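Local coordinates for protein glycoside hydrolase YxiA (Bacillus licheniformis, PDB 3LV4) that probably hydrolyses glycosidic bonds of L-arabinan as a calcium-binding family 43 glycoside hydrolase, similar to arabinan endo-1,5-alpha-L-arabinosidases, at residues N277-N282 against S367-S373; V353-L359 against S373-N379. All coordinates share one frame; numbering follows the deposited sequence.

The two contacts meet at one calcium ion and share Ser373. Contact 1 pairs strand 272-280 with the start of strand 371-378. Contact 2 pairs the rest of strand 371-378 with strand 355-363. Strand 371-378 thus has a parallel neighbour first and an antiparallel one after it. The centres of the contacts lie about 17 Å apart, but their ends touch. Asn281 ND2 of contact 1 packs 3.0 Å from Glu358 OE2 of contact 2, and Phe280 CD1 lies 3.7 Å from Glu358 CB. Contact 1 gives the metal Asn281; contact 2 gives it Glu358 and Glu375. The predicted proton acceptor Asp15, proton donor Glu201 and pKa-modulating Asp148 belong to neither contact.

Contact 1: residues N277-N282 against S367-S373; sequences NFSFNN and SADIKES. With CA (calcium ion), chain D.
A short parallel beta ladder, with Phe278 opposite Lys371 and Ser279 opposite Glu372, joins the family 43 region to the C-terminal lipocalin-like region. Lys371 N donates to Asn277 O, and Ser279 N to Lys371 O. Ser373 N continues the ladder to Ser279 O at 3.0 Å. At the start, the side chain of Asn277 meets the ST turn in which Ser367 OG accepts from Asp369 N. Its ND2 makes a weak bond of 2.8 Å to Ala368 O, while its OD1 accepts from Ser288 N. Water 1 takes the N-H of Asn277 and lies beside Ser367 O and Asp369 O. Ile370 lays its CG2 branch against the backbone of Phe278, 3.8 Å from Phe278 C. Phe278 itself has edge-to-face ring contacts with Trp439 and Tyr286.

At the other end the chain turns into Asn281, which has left-handed backbone angles. Ser373 OG sits between its own backbone N and carbonyl carbon (chi1 69°) and accepts from Asn281 N at 2.8 Å, a nearly straight bond of 165°. The same hydroxyl donates a hydrogen bond to Glu358 OE1. Ser373 CB rests 3.8 Å from Phe280 CD1. With an alanine here, Asn281 N would probably lose this acceptor and Glu358 OE1 one of its donors, leaving both metal ligands less firmly placed. Asn281 OD1 binds the calcium at 2.4 Å. Three waters, Glu358 and Glu375 complete its set of ligands. Such parallel pairing of strands distant in sequence here links the family 43 and lipocalin-like regions, with a calcium site at one end.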
loop_
_atom_site.group_PDB
_atom_site.type_symbol
_atom_site.label_atom_id
_atom_site.label_comp_id
_atom_site.label_asym_id
_atom_site.label_seq_id
_atom_site.Cartn_x
_atom_site.Cartn_y
_atom_site.Cartn_z
ATOM N N ASN A 277 4.070 7.750 10.502
ATOM C CA ASN A 277 4.844 7.239 11.634
ATOM C C ASN A 277 4.133 7.571 12.943
ATOM O O ASN A 277 3.668 8.699 13.127
ATOM C CB ASN A 277 6.225 7.889 11.690
ATOM C CG ASN A 277 7.065 7.655 10.439
ATOM O OD1 ASN A 277 6.667 6.949 9.513
ATOM N ND2 ASN A 277 8.252 8.260 10.420
ATOM N N PHE A 278 4.059 6.614 13.864
ATOM C CA PHE A 278 3.304 6.839 15.092
ATOM C C PHE A 278 3.742 5.887 16.188
ATOM O O PHE A 278 4.368 4.860 15.926
ATOM C CB PHE A 278 1.819 6.599 14.846
ATOM C CG PHE A 278 1.480 5.153 14.653
ATOM C CD1 PHE A 278 1.158 4.358 15.740
ATOM C CD2 PHE A 278 1.522 4.574 13.387
ATOM C CE1 PHE A 278 0.874 3.008 15.567
ATOM C CE2 PHE A 278 1.228 3.224 13.211
ATOM C CZ PHE A 278 0.909 2.446 14.301
ATOM N N SER A 279 3.372 6.221 17.418
ATOM C CA SER A 279 3.597 5.337 18.549
ATOM C C SER A 279 2.511 5.596 19.583
ATOM O O SER A 279 2.366 6.719 20.073
ATOM C CB SER A 279 4.981 5.572 19.147
ATOM O OG SER A 279 5.240 4.625 20.168
ATOM N N PHE A 280 1.716 4.574 19.877
ATOM C CA PHE A 280 0.718 4.679 20.933
ATOM C C PHE A 280 1.418 4.568 22.280
ATOM O O PHE A 280 2.044 3.549 22.583
ATOM C CB PHE A 280 -0.308 3.555 20.826
ATOM C CG PHE A 280 -1.371 3.783 19.780
ATOM C CD1 PHE A 280 -2.359 4.742 19.974
ATOM C CD2 PHE A 280 -1.410 3.007 18.625
ATOM C CE1 PHE A 280 -3.354 4.945 19.027
ATOM C CE2 PHE A 280 -2.410 3.205 17.664
ATOM C CZ PHE A 280 -3.387 4.176 17.875
ATOM N N ASN A 281 1.311 5.612 23.091
ATOM C CA ASN A 281 1.927 5.598 24.416
ATOM C C ASN A 281 3.425 5.355 24.384
ATOM O O ASN A 281 3.996 4.813 25.336
ATOM C CB ASN A 281 1.259 4.553 25.296
ATOM C CG ASN A 281 0.231 5.157 26.183
ATOM O OD1 ASN A 281 0.457 6.229 26.741
ATOM N ND2 ASN A 281 -0.915 4.499 26.316
ATOM N N ASN A 282 4.055 5.760 23.285
ATOM C CA ASN A 282 5.489 5.562 23.103
ATOM C C ASN A 282 5.903 4.102 23.234
ATOM O O ASN A 282 7.060 3.805 23.528
ATOM C CB ASN A 282 6.297 6.429 24.074
ATOM C CG ASN A 282 7.773 6.491 23.712
ATOM O OD1 ASN A 282 8.125 6.662 22.541
ATOM N ND2 ASN A 282 8.646 6.342 24.713
ATOM N N SER A 367 6.333 13.327 6.292
ATOM C CA SER A 367 7.158 13.635 7.454
ATOM C C SER A 367 7.777 12.382 8.046
ATOM O O SER A 367 7.101 11.376 8.216
ATOM C CB SER A 367 6.329 14.330 8.530
ATOM O OG SER A 367 7.064 14.409 9.747
ATOM N N ALA A 368 9.063 12.457 8.370
ATOM C CA ALA A 368 9.755 11.346 9.011
ATOM C C ALA A 368 9.545 11.340 10.530
ATOM O O ALA A 368 9.951 10.393 11.205
ATOM C CB ALA A 368 11.240 11.372 8.668
ATOM N N ASP A 369 8.904 12.387 11.055
ATOM C CA ASP A 369 8.640 12.510 12.494
ATOM C C ASP A 369 7.793 11.346 13.003
ATOM O O ASP A 369 6.786 11.002 12.387
ATOM C CB ASP A 369 7.836 13.786 12.796
ATOM C CG ASP A 369 8.671 15.060 12.752
ATOM O OD1 ASP A 369 9.870 15.008 12.411
ATOM O OD2 ASP A 369 8.101 16.136 13.066
ATOM N N ILE A 370 8.161 10.777 14.150
ATOM C CA ILE A 370 7.303 9.782 14.781
ATOM C C ILE A 370 6.319 10.507 15.679
ATOM O O ILE A 370 6.706 11.181 16.633
ATOM C CB ILE A 370 8.092 8.759 15.615
ATOM C CG1 ILE A 370 9.166 8.080 14.749
ATOM C CG2 ILE A 370 7.133 7.704 16.207
ATOM C CD1 ILE A 370 10.127 7.211 15.534
ATOM N N LYS A 371 5.041 10.372 15.364
ATOM C CA LYS A 371 4.010 11.107 16.071
ATOM C C LYS A 371 3.505 10.326 17.273
ATOM O O LYS A 371 3.033 9.196 17.140
ATOM C CB LYS A 371 2.891 11.483 15.101
ATOM C CG LYS A 371 3.424 12.396 13.997
ATOM C CD LYS A 371 2.403 12.792 12.952
ATOM C CE LYS A 371 3.091 13.667 11.897
ATOM N NZ LYS A 371 2.228 14.043 10.741
ATOM N N GLU A 372 3.633 10.929 18.451
ATOM C CA GLU A 372 3.216 10.284 19.698
ATOM C C GLU A 372 1.723 10.454 19.923
ATOM O O GLU A 372 1.166 11.516 19.635
ATOM C CB GLU A 372 3.975 10.877 20.886
ATOM C CG GLU A 372 5.466 10.593 20.883
ATOM C CD GLU A 372 5.804 9.213 21.406
ATOM O OE1 GLU A 372 4.898 8.538 21.935
ATOM O OE2 GLU A 372 6.988 8.810 21.301
ATOM N N SER A 373 1.068 9.414 20.428
ATOM C CA SER A 373 -0.350 9.528 20.746
ATOM C C SER A 373 -0.522 10.411 21.972
ATOM O O SER A 373 0.368 10.485 22.828
ATOM C CB SER A 373 -0.984 8.157 21.004
ATOM O OG SER A 373 -0.497 7.592 22.214
HETATM CA CA CA D . -0.869 7.813 27.896
HETATM O O HOH W 1 5.385 10.536 10.035
HETATM O O HOH W 2 -1.592 5.641 29.298
HETATM O O HOH W 3 -0.274 9.353 26.015
HETATM O O HOH W 4 0.889 9.698 29.016
#

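Contact 2: residues V353-L359 against S373-N379; sequences VIGDYEL and SKEIRLN. With CA (calcium ion), chain D.
Glu358 and Glu375 stand side by side on one face of the sheet, at a non-hydrogen-bonded pair, and both bind calcium through OE2. The two OE2 atoms are 3.5 Å apart, and the carboxylate planes stand 85° to each other. The calcium that they share probably offsets their like charges. Glu375 reaches the metal with an extended chain, whereas Glu358 bends at chi2 (-68°) to do so. Glu358 OE1 accepts a hydrogen bond from Ser373 OG at 2.6 Å, the hydroxyl lying above the carboxylate plane. It also accepts from water 3 at 2.8 Å, itself a calcium ligand. These bonds help to fix how the carboxylate is turned.

Further along this face, Arg377 NH1 forms a salt bridge of 3.2 Å with Asp356 OD1. The oxygen lies in the guanidinium plane, but the nitrogen stands above the carboxylate plane. One guanidinium face covers Gly355 CA, 3.6 Å from NH1.

On the opposite face Tyr357, Leu359, Ile376 and Leu378 make an apolar patch. Leu378 CD1 packs 3.7 Å from Tyr357 CE2, and Ile376 CG2 meets Leu359 CD2. Tyr357 OH donates to Val353 O at 2.6 Å, tying the ring to the end of helix 350-353. Paired backbone bonds join Gly355 to Leu378, Tyr357 to Ile376 and Leu359 to Lys374, the ladder of the antiparallel beta hairpin of strands 355-363 and 371-378, in the lipocalin-like region.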
loop_
_atom_site.group_PDB
_atom_site.type_symbol
_atom_site.label_atom_id
_atom_site.label_comp_id
_atom_site.label_asym_id
_atom_site.label_seq_id
_atom_site.Cartn_x
_atom_site.Cartn_y
_atom_site.Cartn_z
ATOM N N VAL A 353 -18.214 2.796 23.759
ATOM C CA VAL A 353 -17.255 3.688 23.110
ATOM C C VAL A 353 -16.892 4.922 23.935
ATOM O O VAL A 353 -15.860 5.540 23.691
ATOM C CB VAL A 353 -17.727 4.102 21.697
ATOM C CG1 VAL A 353 -17.897 2.863 20.816
ATOM C CG2 VAL A 353 -19.025 4.895 21.771
ATOM N N ILE A 354 -17.732 5.276 24.906
ATOM C CA ILE A 354 -17.402 6.337 25.856
ATOM C C ILE A 354 -16.098 6.002 26.590
ATOM O O ILE A 354 -15.836 4.836 26.886
ATOM C CB ILE A 354 -18.535 6.518 26.891
ATOM C CG1 ILE A 354 -19.694 7.309 26.280
ATOM C CG2 ILE A 354 -18.023 7.221 28.147
ATOM C CD1 ILE A 354 -21.016 7.071 26.980
ATOM N N GLY A 355 -15.267 7.006 26.864
ATOM C CA GLY A 355 -14.052 6.770 27.628
ATOM C C GLY A 355 -12.791 7.458 27.129
ATOM O O GLY A 355 -12.819 8.232 26.165
ATOM N N ASP A 356 -11.673 7.165 27.796
ATOM C CA ASP A 356 -10.384 7.765 27.454
ATOM C C ASP A 356 -9.727 7.000 26.310
ATOM O O ASP A 356 -9.818 5.776 26.245
ATOM C CB ASP A 356 -9.453 7.764 28.666
ATOM C CG ASP A 356 -10.009 8.557 29.837
ATOM O OD1 ASP A 356 -10.664 9.589 29.613
ATOM O OD2 ASP A 356 -9.780 8.155 30.992
ATOM N N TYR A 357 -9.071 7.727 25.409
ATOM C CA TYR A 357 -8.379 7.118 24.275
ATOM C C TYR A 357 -7.006 7.741 24.084
ATOM O O TYR A 357 -6.801 8.916 24.398
ATOM C CB TYR A 357 -9.157 7.346 22.969
ATOM C CG TYR A 357 -10.434 6.550 22.806
ATOM C CD1 TYR A 357 -10.478 5.440 21.971
ATOM C CD2 TYR A 357 -11.599 6.914 23.481
ATOM C CE1 TYR A 357 -11.648 4.709 21.806
ATOM C CE2 TYR A 357 -12.768 6.195 23.330
ATOM C CZ TYR A 357 -12.788 5.089 22.490
ATOM O OH TYR A 357 -13.951 4.370 22.333
ATOM N N GLU A 358 -6.081 6.958 23.539
ATOM C CA GLU A 358 -4.882 7.508 22.930
ATOM C C GLU A 358 -5.261 7.910 21.513
ATOM O O GLU A 358 -5.815 7.106 20.766
ATOM C CB GLU A 358 -3.773 6.459 22.876
ATOM C CG GLU A 358 -3.271 6.050 24.228
ATOM C CD GLU A 358 -2.530 7.159 24.928
ATOM O OE1 GLU A 358 -2.029 8.092 24.251
ATOM O OE2 GLU A 358 -2.440 7.087 26.167
ATOM N N LEU A 359 -4.964 9.151 21.145
ATOM C CA LEU A 359 -5.291 9.674 19.821
ATOM C C LEU A 359 -4.033 9.892 19.010
ATOM O O LEU A 359 -3.102 10.558 19.474
ATOM C CB LEU A 359 -6.012 11.017 19.946
ATOM C CG LEU A 359 -6.339 11.757 18.642
ATOM C CD1 LEU A 359 -7.422 11.040 17.839
ATOM C CD2 LEU A 359 -6.764 13.195 18.927
ATOM N N SER A 373 1.068 9.414 20.428
ATOM C CA SER A 373 -0.350 9.528 20.746
ATOM C C SER A 373 -0.522 10.411 21.972
ATOM O O SER A 373 0.368 10.485 22.828
ATOM C CB SER A 373 -0.984 8.157 21.004
ATOM O OG SER A 373 -0.497 7.592 22.214
ATOM N N LYS A 374 -1.674 11.074 22.045
ATOM C CA LYS A 374 -2.022 11.913 23.180
ATOM C C LYS A 374 -3.404 11.526 23.691
ATOM O O LYS A 374 -4.250 11.064 22.917
ATOM C CB LYS A 374 -1.991 13.385 22.772
ATOM C CG LYS A 374 -0.635 13.791 22.216
ATOM C CD LYS A 374 -0.456 15.281 22.181
ATOM C CE LYS A 374 0.972 15.629 21.794
ATOM N NZ LYS A 374 1.058 16.987 21.214
ATOM N N GLU A 375 -3.629 11.714 24.989
ATOM C CA GLU A 375 -4.883 11.288 25.609
ATOM C C GLU A 375 -6.036 12.257 25.414
ATOM O O GLU A 375 -5.895 13.466 25.613
ATOM C CB GLU A 375 -4.692 11.021 27.107
ATOM C CG GLU A 375 -3.660 9.972 27.389
ATOM C CD GLU A 375 -3.613 9.571 28.849
ATOM O OE1 GLU A 375 -4.469 10.031 29.637
ATOM O OE2 GLU A 375 -2.717 8.787 29.211
ATOM N N ILE A 376 -7.182 11.696 25.033
ATOM C CA ILE A 376 -8.421 12.439 24.920
ATOM C C ILE A 376 -9.509 11.643 25.620
ATOM O O ILE A 376 -9.297 10.483 25.981
ATOM C CB ILE A 376 -8.827 12.639 23.446
ATOM C CG1 ILE A 376 -9.105 11.291 22.766
ATOM C CG2 ILE A 376 -7.746 13.414 22.693
ATOM C CD1 ILE A 376 -9.798 11.422 21.415
ATOM N N ARG A 377 -10.663 12.268 25.827
ATOM C CA ARG A 377 -11.829 11.540 26.321
ATOM C C ARG A 377 -13.036 11.788 25.433
ATOM O O ARG A 377 -13.353 12.935 25.105
ATOM C CB ARG A 377 -12.162 11.920 27.767
ATOM C CG ARG A 377 -13.397 11.203 28.292
ATOM C CD ARG A 377 -13.598 11.400 29.787
ATOM N NE ARG A 377 -14.742 10.627 30.267
ATOM C CZ ARG A 377 -14.685 9.349 30.636
ATOM N NH1 ARG A 377 -13.534 8.687 30.591
ATOM N NH2 ARG A 377 -15.780 8.729 31.056
ATOM N N LEU A 378 -13.690 10.706 25.019
ATOM C CA LEU A 378 -15.002 10.809 24.404
ATOM C C LEU A 378 -15.995 10.795 25.553
ATOM O O LEU A 378 -16.275 9.735 26.121
ATOM C CB LEU A 378 -15.265 9.632 23.463
ATOM C CG LEU A 378 -14.295 9.460 22.291
ATOM C CD1 LEU A 378 -14.827 8.437 21.292
ATOM C CD2 LEU A 378 -14.017 10.789 21.611
ATOM N N ASN A 379 -16.495 11.975 25.916
ATOM C CA ASN A 379 -17.417 12.102 27.041
ATOM C C ASN A 379 -18.835 11.689 26.690
ATOM O O ASN A 379 -19.248 11.744 25.532
ATOM C CB ASN A 379 -17.424 13.535 27.578
ATOM C CG ASN A 379 -16.075 13.959 28.113
ATOM O OD1 ASN A 379 -15.782 13.770 29.290
ATOM N ND2 ASN A 379 -15.240 14.524 27.248
HETATM CA CA CA D . -0.869 7.813 27.896
HETATM O O HOH W 3 -0.274 9.353 26.015
HETATM O O HOH W 4 0.889 9.698 29.016
HETATM O O HOH W 2 -1.592 5.641 29.298
#